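Local coordinates for protein folylpolyglutamate synthase (FolC) (PDB 6K8C) that probably adds glutamate to dihydropteroate and then successively to reduced folates, in ATP-dependent ligase reactions of folate biosynthesis, at residues A[68-72]-A[258-263]; A[106-111]-A[124-128]; A[157-161]-A[250-254]; A[313-317]-A[343-349]; A[331-337]-A[359-364]. One frame throughout, in Å; residues are numbered along the deposited sequence.

Contact 1: A[68-72]-A[258-263]; sequences LLADQ and NKQEVL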
# COMPACT_ATOMS: atom_id res chain seq x y z
N LEU A 68 15.33 -0.26 5.58
CA LEU A 68 16.31 0.23 6.54
C LEU A 68 16.60 -0.81 7.61
O LEU A 68 17.76 -1.05 7.97
CB LEU A 68 15.83 1.54 7.17
CG LEU A 68 15.75 2.76 6.26
CD1 LEU A 68 14.84 3.82 6.87
CD2 LEU A 68 17.13 3.33 5.98
N LEU A 69 15.55 -1.44 8.14
CA LEU A 69 15.75 -2.46 9.17
C LEU A 69 16.51 -3.66 8.61
O LEU A 69 17.43 -4.18 9.26
CB LEU A 69 14.40 -2.90 9.74
CG LEU A 69 13.65 -1.81 10.51
CD1 LEU A 69 12.20 -2.20 10.77
CD2 LEU A 69 14.37 -1.52 11.82
N ALA A 70 16.15 -4.10 7.40
CA ALA A 70 16.86 -5.21 6.77
C ALA A 70 18.33 -4.89 6.56
O ALA A 70 19.18 -5.79 6.64
CB ALA A 70 16.20 -5.57 5.44
N ASP A 71 18.66 -3.62 6.30
CA ASP A 71 20.04 -3.20 6.14
C ASP A 71 20.84 -3.30 7.44
O ASP A 71 22.08 -3.26 7.39
CB ASP A 71 20.11 -1.77 5.61
CG ASP A 71 20.34 -1.71 4.12
OD1 ASP A 71 20.51 -2.78 3.50
OD2 ASP A 71 20.35 -0.59 3.56
N GLN A 72 20.17 -3.41 8.58
CA GLN A 72 20.83 -3.67 9.85
C GLN A 72 20.85 -5.15 10.19
O GLN A 72 21.05 -5.51 11.36
CB GLN A 72 20.16 -2.88 10.97
CG GLN A 72 20.22 -1.39 10.76
CD GLN A 72 21.64 -0.88 10.65
OE1 GLN A 72 22.53 -1.34 11.37
NE2 GLN A 72 21.87 0.07 9.75
N ASN A 258 21.54 3.49 17.13
CA ASN A 258 22.18 3.43 15.82
C ASN A 258 22.53 4.84 15.36
O ASN A 258 21.65 5.70 15.24
CB ASN A 258 21.26 2.75 14.81
CG ASN A 258 21.97 2.42 13.51
OD1 ASN A 258 22.38 3.32 12.78
ND2 ASN A 258 22.13 1.14 13.22
N LYS A 259 23.82 5.08 15.10
CA LYS A 259 24.29 6.38 14.64
C LYS A 259 24.94 6.30 13.26
O LYS A 259 25.74 7.16 12.91
CB LYS A 259 25.26 6.98 15.65
CG LYS A 259 24.63 7.22 17.02
CD LYS A 259 23.53 8.26 16.95
CE LYS A 259 23.20 8.83 18.32
NZ LYS A 259 21.91 8.32 18.85
N GLN A 260 24.59 5.29 12.47
CA GLN A 260 25.19 5.11 11.15
C GLN A 260 24.45 5.94 10.10
O GLN A 260 23.29 6.31 10.27
CB GLN A 260 25.18 3.64 10.75
CG GLN A 260 25.85 2.72 11.76
CD GLN A 260 25.43 1.27 11.60
OE1 GLN A 260 25.23 0.79 10.48
NE2 GLN A 260 25.29 0.56 12.71
N GLU A 261 25.15 6.22 9.00
CA GLU A 261 24.58 6.96 7.87
C GLU A 261 23.90 5.94 6.97
O GLU A 261 24.46 5.45 5.98
CB GLU A 261 25.65 7.75 7.14
CG GLU A 261 25.18 9.11 6.62
CD GLU A 261 24.31 9.00 5.38
OE1 GLU A 261 24.31 7.93 4.73
OE2 GLU A 261 23.62 9.99 5.05
N VAL A 262 22.65 5.62 7.30
CA VAL A 262 21.97 4.48 6.69
C VAL A 262 21.49 4.77 5.27
O VAL A 262 21.22 3.82 4.52
CB VAL A 262 20.80 4.04 7.57
CG1 VAL A 262 21.32 3.54 8.91
CG2 VAL A 262 19.83 5.20 7.78
N LEU A 263 21.39 6.04 4.87
CA LEU A 263 20.92 6.35 3.53
C LEU A 263 21.98 6.13 2.46
O LEU A 263 21.64 5.96 1.29
CB LEU A 263 20.44 7.80 3.46
CG LEU A 263 19.21 8.09 4.31
CD1 LEU A 263 18.66 9.46 3.99
CD2 LEU A 263 18.15 7.01 4.11
O HOH W 1 20.72 1.37 5.05
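The C-terminal part of helix 58-70, which follows the phosphate-binding P-loop in the ATPase domain shared by this family and the Mur ligases, packs against the loop that comes after helix 241-254. That loop contains an Asx turn: N258 OD1 accepts a hydrogen bond from Q260 N at 3.0 Å. Q72, L68 and V262 bury the most surface. Q72 stands just beyond the helix, where its backbone N still bonds to L69 O at 2.9 Å. With chi1 and chi2 both m, its side chain bends toward the loop, and its NE2 lies 3.6 Å from V262 CG1. Its OE1 is 3.1 Å from N258 ND2. A glutamine suits this partly exposed place, since its methylenes can pack while its amide faces polar neighbours. One turn earlier, L68 supplies the apolar share: its CD2 reaches V262 CG2 at 3.7 Å and, more loosely, L263 CD2 at 4.3 Å. V262, short and branched, directs CG1 at Q72 and CG2 at L68, so a single residue serves both. F251 of helix 241-254 packs against all three side chains. Beside this packing, a water bridges the D71 carboxylate and the V262 carbonyl, donating to D71 OD2 at 2.5 Å and to V262 O at 2.6 Å.

Contact 2: A[106-111]-A[124-128]; sequences AHQQLQ and YATLL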
# COMPACT_ATOMS: atom_id res chain seq x y z
N ALA A 106 2.40 -22.24 5.32
CA ALA A 106 1.73 -21.55 6.42
C ALA A 106 0.23 -21.79 6.37
O ALA A 106 -0.42 -22.00 7.40
CB ALA A 106 2.04 -20.05 6.36
N HIS A 107 -0.35 -21.74 5.17
CA HIS A 107 -1.77 -22.03 5.01
C HIS A 107 -2.09 -23.45 5.46
O HIS A 107 -3.10 -23.68 6.15
CB HIS A 107 -2.18 -21.82 3.55
CG HIS A 107 -3.45 -22.53 3.19
ND1 HIS A 107 -4.68 -22.12 3.65
CD2 HIS A 107 -3.68 -23.63 2.44
CE1 HIS A 107 -5.62 -22.93 3.19
NE2 HIS A 107 -5.03 -23.86 2.45
N GLN A 108 -1.25 -24.41 5.10
CA GLN A 108 -1.52 -25.80 5.46
C GLN A 108 -1.57 -25.98 6.98
O GLN A 108 -2.36 -26.78 7.48
CB GLN A 108 -0.46 -26.72 4.84
CG GLN A 108 -0.75 -27.11 3.40
CD GLN A 108 -2.19 -27.55 3.17
OE1 GLN A 108 -2.74 -28.32 3.95
NE2 GLN A 108 -2.80 -27.05 2.10
N GLN A 109 -0.74 -25.24 7.72
CA GLN A 109 -0.78 -25.32 9.17
C GLN A 109 -2.04 -24.66 9.73
O GLN A 109 -2.60 -25.13 10.73
CB GLN A 109 0.46 -24.67 9.78
CG GLN A 109 1.78 -25.27 9.31
CD GLN A 109 2.97 -24.61 9.97
OE1 GLN A 109 3.86 -24.08 9.29
NE2 GLN A 109 3.01 -24.62 11.30
N LEU A 110 -2.50 -23.57 9.12
CA LEU A 110 -3.62 -22.82 9.67
C LEU A 110 -4.97 -23.48 9.38
O LEU A 110 -5.86 -23.45 10.23
CB LEU A 110 -3.64 -21.40 9.10
CG LEU A 110 -2.61 -20.39 9.60
CD1 LEU A 110 -2.81 -19.07 8.88
CD2 LEU A 110 -2.75 -20.22 11.10
N GLN A 111 -5.13 -24.04 8.18
CA GLN A 111 -6.47 -24.35 7.68
C GLN A 111 -7.20 -25.39 8.52
O GLN A 111 -8.43 -25.46 8.45
CB GLN A 111 -6.38 -24.83 6.23
CG GLN A 111 -5.37 -25.95 5.99
CD GLN A 111 -5.93 -27.31 6.36
OE1 GLN A 111 -7.13 -27.56 6.24
NE2 GLN A 111 -5.06 -28.20 6.83
N TYR A 124 -7.79 -13.69 7.38
CA TYR A 124 -6.92 -14.83 7.11
C TYR A 124 -5.55 -14.38 6.61
O TYR A 124 -4.52 -14.97 6.98
CB TYR A 124 -7.57 -15.77 6.10
CG TYR A 124 -6.92 -17.13 6.07
CD1 TYR A 124 -6.91 -17.94 7.20
CD2 TYR A 124 -6.30 -17.60 4.92
CE1 TYR A 124 -6.31 -19.19 7.18
CE2 TYR A 124 -5.70 -18.84 4.89
CZ TYR A 124 -5.70 -19.63 6.03
OH TYR A 124 -5.10 -20.86 6.00
N ALA A 125 -5.51 -13.36 5.75
CA ALA A 125 -4.23 -12.80 5.32
C ALA A 125 -3.42 -12.32 6.51
O ALA A 125 -2.20 -12.51 6.55
CB ALA A 125 -4.47 -11.65 4.33
N THR A 126 -4.08 -11.72 7.50
CA THR A 126 -3.39 -11.26 8.70
C THR A 126 -2.76 -12.42 9.45
O THR A 126 -1.60 -12.34 9.87
CB THR A 126 -4.37 -10.49 9.60
OG1 THR A 126 -4.89 -9.36 8.89
CG2 THR A 126 -3.67 -10.00 10.87
N LEU A 127 -3.50 -13.52 9.64
CA LEU A 127 -2.92 -14.68 10.31
C LEU A 127 -1.77 -15.26 9.52
O LEU A 127 -0.77 -15.70 10.10
CB LEU A 127 -3.99 -15.76 10.55
CG LEU A 127 -5.12 -15.43 11.53
CD1 LEU A 127 -5.98 -16.69 11.75
CD2 LEU A 127 -4.60 -14.90 12.86
N LEU A 128 -1.89 -15.29 8.19
CA LEU A 128 -0.79 -15.77 7.36
C LEU A 128 0.46 -14.91 7.57
O LEU A 128 1.58 -15.44 7.64
CB LEU A 128 -1.20 -15.78 5.89
CG LEU A 128 -2.15 -16.89 5.43
CD1 LEU A 128 -2.63 -16.60 4.01
CD2 LEU A 128 -1.48 -18.25 5.52
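This is a buried packing of two helices, 100-110 and 121-132, close neighbours in the chain that cross steeply in the ATPase domain; the short segments lie at 112° with their axes 10.6 Å apart. Most of the interface is aliphatic. L110, directed toward the second helix, places CD1 3.7 Å from L128 CD2 and 3.9 Å from both L127 CB and Y124 CE1. A106 is small enough for L128 to approach the backbone: L128 CD2 lies 4.0 Å from both A106 C and A106 CB, near where the CA atoms of the two residues come to 6.4 Å. One polar link crosses this greasy surface, a hydrogen bond of 2.7 Å between H107 ND1 and Y124 OH. The two rings meet rim to rim with planes at 85°, so they join through polar edges and do not stack. Tyrosine and histidine suit a buried site here because each has a polar group that finds a partner; H107 NE2 bonds to N10 O. Helix 12-17 covers this polar end, with F15 edge-to-face to Y124, while F38, F31 and I34 of helix 28-41 pack on L110 and L127.

Contact 3: A[157-161]-A[250-254]; sequences KTLSV and AFETL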
# COMPACT_ATOMS: atom_id res chain seq x y z
N LYS A 157 1.31 -3.80 19.73
CA LYS A 157 2.11 -2.93 18.88
C LYS A 157 3.24 -2.30 19.68
O LYS A 157 3.04 -1.85 20.82
CB LYS A 157 1.24 -1.84 18.24
CG LYS A 157 0.40 -1.05 19.22
CD LYS A 157 -0.34 0.07 18.50
CE LYS A 157 -1.37 -0.49 17.53
NZ LYS A 157 -2.72 -0.54 18.13
N THR A 158 4.42 -2.29 19.08
CA THR A 158 5.53 -1.50 19.61
C THR A 158 5.42 -0.04 19.20
O THR A 158 5.72 0.86 19.99
CB THR A 158 6.85 -2.09 19.11
OG1 THR A 158 6.88 -3.49 19.38
CG2 THR A 158 8.04 -1.41 19.76
N LEU A 159 4.97 0.21 17.98
CA LEU A 159 5.01 1.55 17.41
C LEU A 159 3.92 1.66 16.36
O LEU A 159 3.68 0.70 15.62
CB LEU A 159 6.37 1.83 16.78
CG LEU A 159 6.59 3.15 16.04
CD1 LEU A 159 6.66 4.29 17.04
CD2 LEU A 159 7.86 3.05 15.21
N SER A 160 3.25 2.81 16.31
CA SER A 160 2.36 3.14 15.21
C SER A 160 2.99 4.24 14.37
O SER A 160 3.65 5.15 14.90
CB SER A 160 0.99 3.61 15.73
OG SER A 160 0.37 2.60 16.51
N VAL A 161 2.82 4.15 13.05
CA VAL A 161 3.23 5.20 12.13
C VAL A 161 1.97 5.69 11.42
O VAL A 161 1.33 4.93 10.69
CB VAL A 161 4.27 4.71 11.11
CG1 VAL A 161 4.60 5.82 10.13
CG2 VAL A 161 5.53 4.24 11.84
N ALA A 250 10.86 6.66 12.15
CA ALA A 250 10.48 5.38 12.74
C ALA A 250 11.70 4.52 13.03
O ALA A 250 11.84 3.96 14.12
CB ALA A 250 9.50 4.64 11.82
N PHE A 251 12.60 4.42 12.05
CA PHE A 251 13.83 3.66 12.21
C PHE A 251 14.63 4.14 13.41
O PHE A 251 15.06 3.35 14.25
CB PHE A 251 14.67 3.77 10.92
CG PHE A 251 16.03 3.13 11.01
CD1 PHE A 251 16.20 1.79 10.73
CD2 PHE A 251 17.14 3.88 11.37
CE1 PHE A 251 17.45 1.19 10.80
CE2 PHE A 251 18.39 3.30 11.44
CZ PHE A 251 18.55 1.95 11.16
N GLU A 252 14.85 5.46 13.49
CA GLU A 252 15.61 6.02 14.61
C GLU A 252 14.89 5.82 15.94
O GLU A 252 15.54 5.69 16.98
CB GLU A 252 15.87 7.50 14.35
CG GLU A 252 16.67 7.76 13.08
CD GLU A 252 16.78 9.23 12.72
OE1 GLU A 252 16.05 10.05 13.32
OE2 GLU A 252 17.58 9.57 11.83
N THR A 253 13.55 5.81 15.93
CA THR A 253 12.81 5.61 17.17
C THR A 253 12.92 4.16 17.65
O THR A 253 13.01 3.91 18.85
CB THR A 253 11.34 6.00 16.98
OG1 THR A 253 11.26 7.37 16.56
CG2 THR A 253 10.55 5.85 18.28
N LEU A 254 12.92 3.21 16.71
CA LEU A 254 13.10 1.81 17.07
C LEU A 254 14.53 1.53 17.52
O LEU A 254 14.75 0.69 18.40
CB LEU A 254 12.73 0.91 15.89
CG LEU A 254 11.27 0.97 15.42
CD1 LEU A 254 11.15 0.38 14.02
CD2 LEU A 254 10.37 0.22 16.40
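The side-chain rotamers suit the packing of helix 241-254 on strand 159-162, a helix-on-sheet contact in the P-loop NTPase-like fold of the ATPase domain (short segments nearly antiparallel at 171°, axes 10.3 Å apart). L159 has chi1 t and chi2 p, which extends its branched end from the strand into the helix: its CD2 lies 4.0 Å from L254 CD2 and 4.1 Å from A250 CB. L254 adopts the m,t rotamer; although its CA-to-CB bond points sideways, this brings CD2 over the strand. V161, with chi1 t, touches A250 CB through CG2 at 4.0 Å. Alanine suits this position because a bare methyl lets the backbones approach, with V161 CA and A250 CA 7.3 Å apart. T253 takes chi1 m, so its OG1 bonds back to K249 O while its methyl CG2 lies 4.4 Å from L159 CD1. The strand lies inside its sheet, hydrogen-bonded between strands 48-53 and 191-194, whose I50 and I193 also touch helix 241-254.

Contact 4: A[313-317]-A[343-349]; sequences NCYQD and RVIKLEK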
# COMPACT_ATOMS: atom_id res chain seq x y z
N ASN A 313 -8.99 4.88 -15.43
CA ASN A 313 -10.23 5.23 -14.75
C ASN A 313 -9.85 5.71 -13.35
O ASN A 313 -8.69 5.58 -12.94
CB ASN A 313 -11.21 4.05 -14.69
CG ASN A 313 -12.66 4.49 -14.83
OD1 ASN A 313 -13.00 5.64 -14.53
ND2 ASN A 313 -13.52 3.58 -15.27
N CYS A 314 -10.81 6.27 -12.63
CA CYS A 314 -10.50 6.75 -11.28
C CYS A 314 -11.75 6.75 -10.42
O CYS A 314 -12.88 6.66 -10.91
CB CYS A 314 -9.86 8.14 -11.33
SG CYS A 314 -11.02 9.46 -11.68
N TYR A 315 -11.53 6.87 -9.12
CA TYR A 315 -12.61 6.95 -8.15
C TYR A 315 -13.19 8.37 -8.15
O TYR A 315 -12.59 9.31 -8.67
CB TYR A 315 -12.12 6.55 -6.76
CG TYR A 315 -11.81 5.08 -6.63
CD1 TYR A 315 -12.79 4.12 -6.87
CD2 TYR A 315 -10.53 4.64 -6.28
CE1 TYR A 315 -12.51 2.77 -6.76
CE2 TYR A 315 -10.25 3.29 -6.16
CZ TYR A 315 -11.24 2.36 -6.40
OH TYR A 315 -10.95 1.02 -6.29
N GLN A 316 -14.38 8.50 -7.55
CA GLN A 316 -15.11 9.76 -7.59
C GLN A 316 -14.49 10.83 -6.71
O GLN A 316 -14.77 12.02 -6.90
CB GLN A 316 -16.56 9.52 -7.18
CG GLN A 316 -17.51 9.35 -8.34
CD GLN A 316 -18.02 10.68 -8.85
OE1 GLN A 316 -18.86 11.32 -8.22
NE2 GLN A 316 -17.50 11.10 -10.00
N ASP A 317 -13.66 10.45 -5.75
CA ASP A 317 -13.10 11.37 -4.77
C ASP A 317 -11.79 12.01 -5.22
O ASP A 317 -11.24 12.82 -4.47
CB ASP A 317 -12.88 10.65 -3.44
CG ASP A 317 -12.31 9.25 -3.63
OD1 ASP A 317 -12.96 8.41 -4.31
OD2 ASP A 317 -11.22 8.97 -3.09
N ARG A 343 -17.89 3.36 -6.34
CA ARG A 343 -17.27 4.66 -6.14
C ARG A 343 -16.37 5.09 -7.30
O ARG A 343 -15.56 6.00 -7.14
CB ARG A 343 -16.50 4.70 -4.83
CG ARG A 343 -17.40 4.79 -3.61
CD ARG A 343 -18.37 5.97 -3.71
NE ARG A 343 -17.73 7.27 -3.56
CZ ARG A 343 -18.01 8.34 -4.30
NH1 ARG A 343 -18.92 8.28 -5.26
NH2 ARG A 343 -17.37 9.48 -4.08
N VAL A 344 -16.51 4.45 -8.47
CA VAL A 344 -15.79 4.90 -9.65
C VAL A 344 -16.48 6.14 -10.22
O VAL A 344 -17.70 6.30 -10.12
CB VAL A 344 -15.72 3.76 -10.69
CG1 VAL A 344 -15.24 4.26 -12.05
CG2 VAL A 344 -14.82 2.64 -10.17
N ILE A 345 -15.67 7.04 -10.80
CA ILE A 345 -16.23 8.22 -11.45
C ILE A 345 -17.27 7.80 -12.49
O ILE A 345 -17.14 6.75 -13.15
CB ILE A 345 -15.11 9.06 -12.09
CG1 ILE A 345 -15.65 10.40 -12.60
CG2 ILE A 345 -14.44 8.32 -13.23
CD1 ILE A 345 -14.59 11.47 -12.74
N LYS A 346 -18.32 8.60 -12.62
CA LYS A 346 -19.34 8.33 -13.62
C LYS A 346 -18.79 8.58 -15.02
O LYS A 346 -18.02 9.51 -15.24
CB LYS A 346 -20.58 9.19 -13.37
CG LYS A 346 -21.62 8.53 -12.46
CD LYS A 346 -21.64 7.01 -12.63
CE LYS A 346 -22.77 6.37 -11.83
NZ LYS A 346 -22.94 4.92 -12.16
N LEU A 347 -19.19 7.72 -15.96
CA LEU A 347 -18.57 7.69 -17.28
C LEU A 347 -18.72 9.02 -18.01
O LEU A 347 -17.76 9.54 -18.59
CB LEU A 347 -19.17 6.54 -18.09
CG LEU A 347 -18.57 6.11 -19.43
CD1 LEU A 347 -19.18 6.91 -20.57
CD2 LEU A 347 -17.05 6.23 -19.44
N GLU A 348 -19.93 9.60 -17.99
CA GLU A 348 -20.16 10.83 -18.74
C GLU A 348 -19.45 12.02 -18.10
O GLU A 348 -19.05 12.95 -18.82
CB GLU A 348 -21.66 11.10 -18.85
CG GLU A 348 -22.39 10.13 -19.76
CD GLU A 348 -21.88 10.17 -21.19
OE1 GLU A 348 -21.73 11.29 -21.73
OE2 GLU A 348 -21.63 9.09 -21.76
N LYS A 349 -19.29 12.02 -16.78
CA LYS A 349 -18.51 13.07 -16.13
C LYS A 349 -17.05 13.01 -16.57
O LYS A 349 -16.44 14.04 -16.89
CB LYS A 349 -18.63 12.95 -14.61
CG LYS A 349 -17.86 14.00 -13.84
CD LYS A 349 -17.95 13.77 -12.34
CE LYS A 349 -16.94 14.61 -11.58
NZ LYS A 349 -17.44 15.02 -10.24
O HOH W 2 -15.73 6.07 -15.30
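Q316 lays its side chain along the opposite backbone and over I345, its CG 3.5 Å from V344 O and its NE2 3.3 Å from I345 CG1 and 3.6 Å from K349 CD. Its methylenes pack well there, but NE2 has no polar partner in the model, a cost of burying a glutamine amide among aliphatic chains. The guanidinium of R343 sets a face over Q316 CB, with NH2 at 3.2 Å. The backbones pair in a single beta bridge between Y315 and V344: I345 N donates to C314 O and Q316 N to R343 O, both at 2.8 Å. Next to the bridge, N313 OD1 accepts from C314 N at 3.0 Å, and a water donates to N313 OD1 (2.9 Å) and to I345 O (2.7 Å), while N313 ND2 bonds to L337 O. Within the glutamate ligase domain, the pairing thus joins the loop following strand 308-312 to the lead-in of helix 347-357, where K346 holds the N-cap position. V344 and Y315 rest on L380 of helix 379-390, and I345 on L350 and I353 of helix 347-357.

Contact 5: A[331-337]-A[359-364]; sequences IKKVLIL and LEYALF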
# COMPACT_ATOMS: atom_id res chain seq x y z
N ILE A 331 0.42 12.33 -23.66
CA ILE A 331 -0.68 11.41 -23.93
C ILE A 331 -1.39 11.86 -25.19
O ILE A 331 -1.85 13.00 -25.28
CB ILE A 331 -1.66 11.33 -22.75
CG1 ILE A 331 -0.97 10.76 -21.51
CG2 ILE A 331 -2.87 10.47 -23.13
CD1 ILE A 331 -0.39 9.36 -21.73
N LYS A 332 -1.50 10.95 -26.17
CA LYS A 332 -2.20 11.25 -27.41
C LYS A 332 -3.64 10.76 -27.42
O LYS A 332 -4.43 11.24 -28.23
CB LYS A 332 -1.45 10.65 -28.60
CG LYS A 332 -1.44 9.12 -28.64
CD LYS A 332 -0.53 8.63 -29.76
CE LYS A 332 -0.50 7.11 -29.83
NZ LYS A 332 0.37 6.66 -30.95
N LYS A 333 -3.99 9.83 -26.54
CA LYS A 333 -5.35 9.31 -26.49
C LYS A 333 -5.56 8.64 -25.15
O LYS A 333 -4.63 8.07 -24.57
CB LYS A 333 -5.62 8.32 -27.64
CG LYS A 333 -7.09 7.96 -27.82
CD LYS A 333 -7.31 7.13 -29.08
CE LYS A 333 -8.79 6.86 -29.30
NZ LYS A 333 -9.02 5.69 -30.20
N VAL A 334 -6.79 8.72 -24.65
CA VAL A 334 -7.19 8.07 -23.40
C VAL A 334 -8.17 6.96 -23.74
O VAL A 334 -9.19 7.20 -24.40
CB VAL A 334 -7.81 9.06 -22.41
CG1 VAL A 334 -8.21 8.33 -21.12
CG2 VAL A 334 -6.85 10.21 -22.11
N LEU A 335 -7.87 5.74 -23.29
CA LEU A 335 -8.81 4.63 -23.37
C LEU A 335 -9.38 4.41 -21.97
O LEU A 335 -8.65 4.01 -21.06
CB LEU A 335 -8.13 3.38 -23.91
CG LEU A 335 -7.57 3.48 -25.33
CD1 LEU A 335 -6.89 2.18 -25.75
CD2 LEU A 335 -8.66 3.87 -26.32
N ILE A 336 -10.67 4.68 -21.80
CA ILE A 336 -11.30 4.52 -20.50
C ILE A 336 -11.50 3.04 -20.22
O ILE A 336 -12.10 2.32 -21.03
CB ILE A 336 -12.63 5.28 -20.44
CG1 ILE A 336 -12.42 6.75 -20.82
CG2 ILE A 336 -13.26 5.15 -19.06
CD1 ILE A 336 -13.69 7.48 -21.17
N LEU A 337 -11.00 2.57 -19.07
CA LEU A 337 -11.19 1.19 -18.64
C LEU A 337 -12.51 1.12 -17.87
O LEU A 337 -12.57 1.40 -16.67
CB LEU A 337 -10.02 0.71 -17.78
CG LEU A 337 -9.97 -0.79 -17.52
CD1 LEU A 337 -9.82 -1.56 -18.81
CD2 LEU A 337 -8.85 -1.15 -16.56
N LEU A 359 -8.52 16.00 -24.92
CA LEU A 359 -7.93 14.68 -25.08
C LEU A 359 -8.90 13.78 -25.84
O LEU A 359 -10.04 13.59 -25.40
CB LEU A 359 -7.60 14.06 -23.72
CG LEU A 359 -6.34 14.54 -22.99
CD1 LEU A 359 -6.41 14.15 -21.52
CD2 LEU A 359 -5.09 13.97 -23.65
N GLU A 360 -8.46 13.24 -26.98
CA GLU A 360 -9.23 12.21 -27.65
C GLU A 360 -9.41 11.02 -26.72
O GLU A 360 -8.52 10.69 -25.93
CB GLU A 360 -8.54 11.75 -28.94
CG GLU A 360 -7.88 12.86 -29.74
CD GLU A 360 -8.87 13.65 -30.56
OE1 GLU A 360 -10.02 13.19 -30.70
OE2 GLU A 360 -8.50 14.73 -31.06
N TYR A 361 -10.56 10.36 -26.83
CA TYR A 361 -10.80 9.21 -25.97
C TYR A 361 -11.70 8.21 -26.67
O TYR A 361 -12.31 8.49 -27.70
CB TYR A 361 -11.41 9.63 -24.63
CG TYR A 361 -12.78 10.26 -24.74
CD1 TYR A 361 -13.92 9.48 -24.78
CD2 TYR A 361 -12.92 11.64 -24.80
CE1 TYR A 361 -15.17 10.05 -24.88
CE2 TYR A 361 -14.17 12.22 -24.91
CZ TYR A 361 -15.29 11.43 -24.94
OH TYR A 361 -16.53 12.01 -25.05
N ALA A 362 -11.76 7.02 -26.07
CA ALA A 362 -12.64 5.93 -26.47
C ALA A 362 -12.63 4.94 -25.31
O ALA A 362 -11.89 5.12 -24.33
CB ALA A 362 -12.19 5.27 -27.78
N LEU A 363 -13.45 3.90 -25.41
CA LEU A 363 -13.42 2.84 -24.42
C LEU A 363 -12.27 1.88 -24.70
O LEU A 363 -11.92 1.62 -25.85
CB LEU A 363 -14.74 2.07 -24.40
CG LEU A 363 -16.03 2.83 -24.08
CD1 LEU A 363 -17.14 1.86 -23.72
CD2 LEU A 363 -15.82 3.85 -22.97
N PHE A 364 -11.67 1.35 -23.63
CA PHE A 364 -10.62 0.36 -23.79
C PHE A 364 -11.21 -0.99 -24.16
O PHE A 364 -12.16 -1.45 -23.53
CB PHE A 364 -9.79 0.22 -22.52
CG PHE A 364 -8.79 -0.91 -22.59
CD1 PHE A 364 -7.61 -0.76 -23.31
CD2 PHE A 364 -9.05 -2.13 -22.00
CE1 PHE A 364 -6.69 -1.80 -23.39
CE2 PHE A 364 -8.14 -3.17 -22.07
CZ PHE A 364 -6.97 -3.00 -22.77
O HOH W 3 -5.74 13.81 -27.62
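Strands 331-336 and 361-363 are the two parallel strands of a beta-alpha-beta crossover, connected through helix 347-357, in the glutamate ligase domain. Backbone hydrogen bonds form the usual parallel ladder, alternating between the strands: V334 N to E360 O (2.9 Å), A362 N to V334 O (3.1 Å), I336 N to A362 O (2.8 Å) and F364 N to I336 O (2.8 Å). CA-H...O contacts supplement it, notably Y361 CA to V334 O at 3.0 Å. Apolar packing uses both faces. V334, I336, Y361 and L363 share the face covered by the crossover helix, where I336 CD1 meets Y361 CD1 at 4.1 Å; the buried, branched V334 and I336 meet L354 and L350 of that helix, and Y361 suits the border because its OH reaches E355. On the face of L335 and A362, L335 CD2 lies 4.1 Å from A362 CB. F364 CD2 comes within 3.3 Å of L337 CD1. Charged side chains keep to the margins, 361-363 being the edge strand; K332 forms a salt bridge with E371. A water bridges the two backbones beyond the first ladder bond, donating to K332 O and accepting from E360 N, both at 2.9 Å.

In the fold
Contacts 1, 2 and 3 belong to the ATPase half, contacts 4 and 5 to the glutamate ligase domain, and contacts 1 and 5 lie about 45 Å apart between centres. F251, in the helix of contact 3, packs on L68, Q72 and V262 of contact 1, tying helices 58-70 and 241-254 together. Contact 2 is the most buried, aliphatic but for one histidine–tyrosine bond; contact 3 is purely apolar, and contact 1 mixes leucine–valine packing, a glutamine amide and a bridging water. Contacts 4 and 5, both partly exposed, share the beta-alpha-beta unit 331-363 and use backbone hydrogen bonds, a single bridge in 4 and a ladder with apolar faces in 5; N313 ND2–L337 O probably joins them.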